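Local coordinates for sterol regulatory element-binding protein cleavage-activating protein (PDB 4YHC) that escorts the membrane-bound transcription factor precursor sre1 for processing when sterol or oxygen is low, and whose WD40 domain is the part in this structure, at residues 244-249 and 313-318. The protein carries 9 engineered substitutions. Numbering follows the deposited sequence.
Sequences VDMIDL and IILNKW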
loop_
_atom_site.group_PDB
_atom_site.type_symbol
_atom_site.label_atom_id
_atom_site.label_comp_id
_atom_site.label_asym_id
_atom_site.label_seq_id
_atom_site.Cartn_x
_atom_site.Cartn_y
_atom_site.Cartn_z
ATOM N N VAL A 244 -8.887 -7.893 -15.116
ATOM C CA VAL A 244 -8.054 -6.758 -14.879
ATOM C C VAL A 244 -7.157 -6.563 -16.082
ATOM O O VAL A 244 -6.463 -7.495 -16.474
ATOM C CB VAL A 244 -7.142 -6.924 -13.664
ATOM C CG1 VAL A 244 -6.371 -5.615 -13.440
ATOM C CG2 VAL A 244 -7.945 -7.214 -12.418
ATOM N N ASP A 245 -7.155 -5.338 -16.619
ATOM C CA ASP A 245 -6.248 -4.967 -17.719
ATOM C C ASP A 245 -4.967 -4.317 -17.181
ATOM O O ASP A 245 -5.041 -3.379 -16.317
ATOM C CB ASP A 245 -6.964 -4.014 -18.635
ATOM C CG ASP A 245 -8.214 -4.660 -19.237
ATOM O OD1 ASP A 245 -8.202 -5.867 -19.541
ATOM O OD2 ASP A 245 -9.198 -3.975 -19.375
ATOM N N MET A 246 -3.828 -4.851 -17.669
ATOM C CA MET A 246 -2.504 -4.466 -17.216
ATOM C C MET A 246 -1.929 -3.607 -18.348
ATOM O O MET A 246 -1.773 -4.086 -19.456
ATOM C CB MET A 246 -1.645 -5.660 -16.894
ATOM C CG MET A 246 -0.238 -5.218 -16.407
ATOM S SD MET A 246 0.757 -6.564 -15.859
ATOM C CE MET A 246 1.459 -6.986 -17.460
ATOM N N ILE A 247 -1.731 -2.315 -18.074
ATOM C CA ILE A 247 -1.438 -1.341 -19.088
ATOM C C ILE A 247 -0.036 -0.717 -18.878
ATOM O O ILE A 247 0.336 -0.361 -17.754
ATOM C CB ILE A 247 -2.479 -0.274 -19.010
ATOM C CG1 ILE A 247 -3.875 -0.855 -19.289
ATOM C CG2 ILE A 247 -2.133 0.891 -19.890
ATOM C CD1 ILE A 247 -4.989 0.090 -18.986
ATOM N N ASP A 248 0.750 -0.667 -19.946
ATOM C CA ASP A 248 2.071 0.025 -19.975
ATOM C C ASP A 248 1.850 1.501 -20.172
ATOM O O ASP A 248 1.389 1.978 -21.226
ATOM C CB ASP A 248 2.934 -0.543 -21.088
ATOM C CG ASP A 248 4.238 0.282 -21.340
ATOM O OD1 ASP A 248 4.697 1.153 -20.496
ATOM O OD2 ASP A 248 4.807 -0.004 -22.436
ATOM N N LEU A 249 2.160 2.278 -19.168
ATOM C CA LEU A 249 1.863 3.701 -19.273
ATOM C C LEU A 249 2.965 4.461 -20.057
ATOM O O LEU A 249 2.798 5.598 -20.396
ATOM C CB LEU A 249 1.778 4.274 -17.859
ATOM C CG LEU A 249 0.550 4.388 -16.985
ATOM C CD1 LEU A 249 -0.733 3.894 -17.582
ATOM C CD2 LEU A 249 0.789 3.915 -15.579
ATOM N N ILE A 313 8.577 -13.680 -15.254
ATOM C CA ILE A 313 7.621 -13.082 -16.136
ATOM C C ILE A 313 8.139 -11.757 -16.456
ATOM O O ILE A 313 8.574 -11.015 -15.516
ATOM C CB ILE A 313 6.333 -12.925 -15.290
ATOM C CG1 ILE A 313 5.837 -14.289 -14.842
ATOM C CG2 ILE A 313 5.247 -12.131 -15.954
ATOM C CD1 ILE A 313 4.941 -14.212 -13.601
ATOM N N ILE A 314 8.043 -11.362 -17.723
ATOM C CA ILE A 314 8.341 -10.039 -18.123
ATOM C C ILE A 314 7.058 -9.239 -18.075
ATOM O O ILE A 314 6.206 -9.449 -18.928
ATOM C CB ILE A 314 8.921 -10.005 -19.563
ATOM C CG1 ILE A 314 10.277 -10.671 -19.615
ATOM C CG2 ILE A 314 8.978 -8.590 -20.108
ATOM C CD1 ILE A 314 10.688 -11.064 -21.033
ATOM N N LEU A 315 6.943 -8.310 -17.083
ATOM C CA LEU A 315 5.798 -7.453 -16.906
ATOM C C LEU A 315 5.775 -6.280 -17.803
ATOM O O LEU A 315 4.725 -5.799 -18.121
ATOM C CB LEU A 315 5.737 -6.835 -15.494
ATOM C CG LEU A 315 5.089 -7.502 -14.310
ATOM C CD1 LEU A 315 4.933 -6.439 -13.189
ATOM C CD2 LEU A 315 3.793 -8.192 -14.711
ATOM N N ASN A 316 6.912 -5.710 -18.149
ATOM C CA ASN A 316 6.880 -4.574 -19.012
ATOM C C ASN A 316 8.281 -4.385 -19.639
ATOM O O ASN A 316 9.227 -5.039 -19.212
ATOM C CB ASN A 316 6.426 -3.308 -18.268
ATOM C CG ASN A 316 6.007 -2.201 -19.192
ATOM O OD1 ASN A 316 5.886 -2.404 -20.423
ATOM N ND2 ASN A 316 5.779 -1.005 -18.627
ATOM N N LYS A 317 8.363 -3.579 -20.684
ATOM C CA LYS A 317 9.656 -3.362 -21.348
ATOM C C LYS A 317 9.767 -1.899 -21.616
ATOM O O LYS A 317 8.773 -1.279 -21.945
ATOM C CB LYS A 317 9.796 -4.159 -22.669
ATOM C CG LYS A 317 9.724 -5.657 -22.505
ATOM C CD LYS A 317 10.391 -6.452 -23.602
ATOM C CE LYS A 317 9.502 -6.619 -24.805
ATOM N NZ LYS A 317 10.283 -7.044 -26.028
ATOM N N TRP A 318 10.990 -1.375 -21.525
ATOM C CA TRP A 318 11.279 -0.017 -21.827
ATOM C C TRP A 318 10.847 0.350 -23.266
ATOM O O TRP A 318 10.214 1.408 -23.500
ATOM C CB TRP A 318 12.795 0.202 -21.649
ATOM C CG TRP A 318 13.174 1.634 -21.564
ATOM C CD1 TRP A 318 13.604 2.440 -22.596
ATOM C CD2 TRP A 318 13.130 2.466 -20.404
ATOM N NE1 TRP A 318 13.855 3.675 -22.132
ATOM C CE2 TRP A 318 13.550 3.748 -20.804
ATOM C CE3 TRP A 318 12.744 2.268 -19.065
ATOM C CZ2 TRP A 318 13.586 4.834 -19.920
ATOM C CZ3 TRP A 318 12.814 3.318 -18.188
ATOM C CH2 TRP A 318 13.230 4.594 -18.611
HETATM O O HOH W 1 7.532 0.651 -20.432
#
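Asp248 and Asn316 reach each other with extended first torsions: CG stands anti to the backbone N in both, at chi1 170° in Asp248 and -164° in Asn316, and the two side chains meet nearly at right angles. The amide of Asn316 donates from ND2 to OD1 of Asp248 over 3.1 Å, an almost straight bond. It lies in the amide plane but comes down on the carboxylate from above, the two planes being 74° apart. Asparagine suits this place because it can give and accept at once: ND2 also serves the carbonyl of Ala233, while OD1 takes a weak bond from the backbone N of Lys317. Water 1 donates to Asp248 OD1 and to Lys317 O, the latter at 2.7 Å, and so ties the carboxylate to the strand's end. Asp248 has further donors in Lys250 N and Gln320 NE2, which is why a charged acceptor fits here; an alanine here would probably leave the Asn316 amide and the water without their shared acceptor and the turn at Lys250 less firmly held. Beside this polar pair, the flexible Met246 chain bends at its end and lays SD 3.6 Å from Leu315 CD2, with CE 3.5 Å from Leu315 O. Branched, apolar Leu315 suits its place, packing also on Val284 and Ile287. Leu315 and Asn316 form a classic beta bulge opposite Phe282, and both of these neighbours meet the other strand. The contact joins strand 243-248, in a four-stranded antiparallel sheet of the WD40 domain, to strand 311-317 of a separate mixed sheet. No backbone hydrogen bond joins the two segments; between them side chains and one water make the link, and the several donors around the buried carboxylate probably help to stabilise its negative charge.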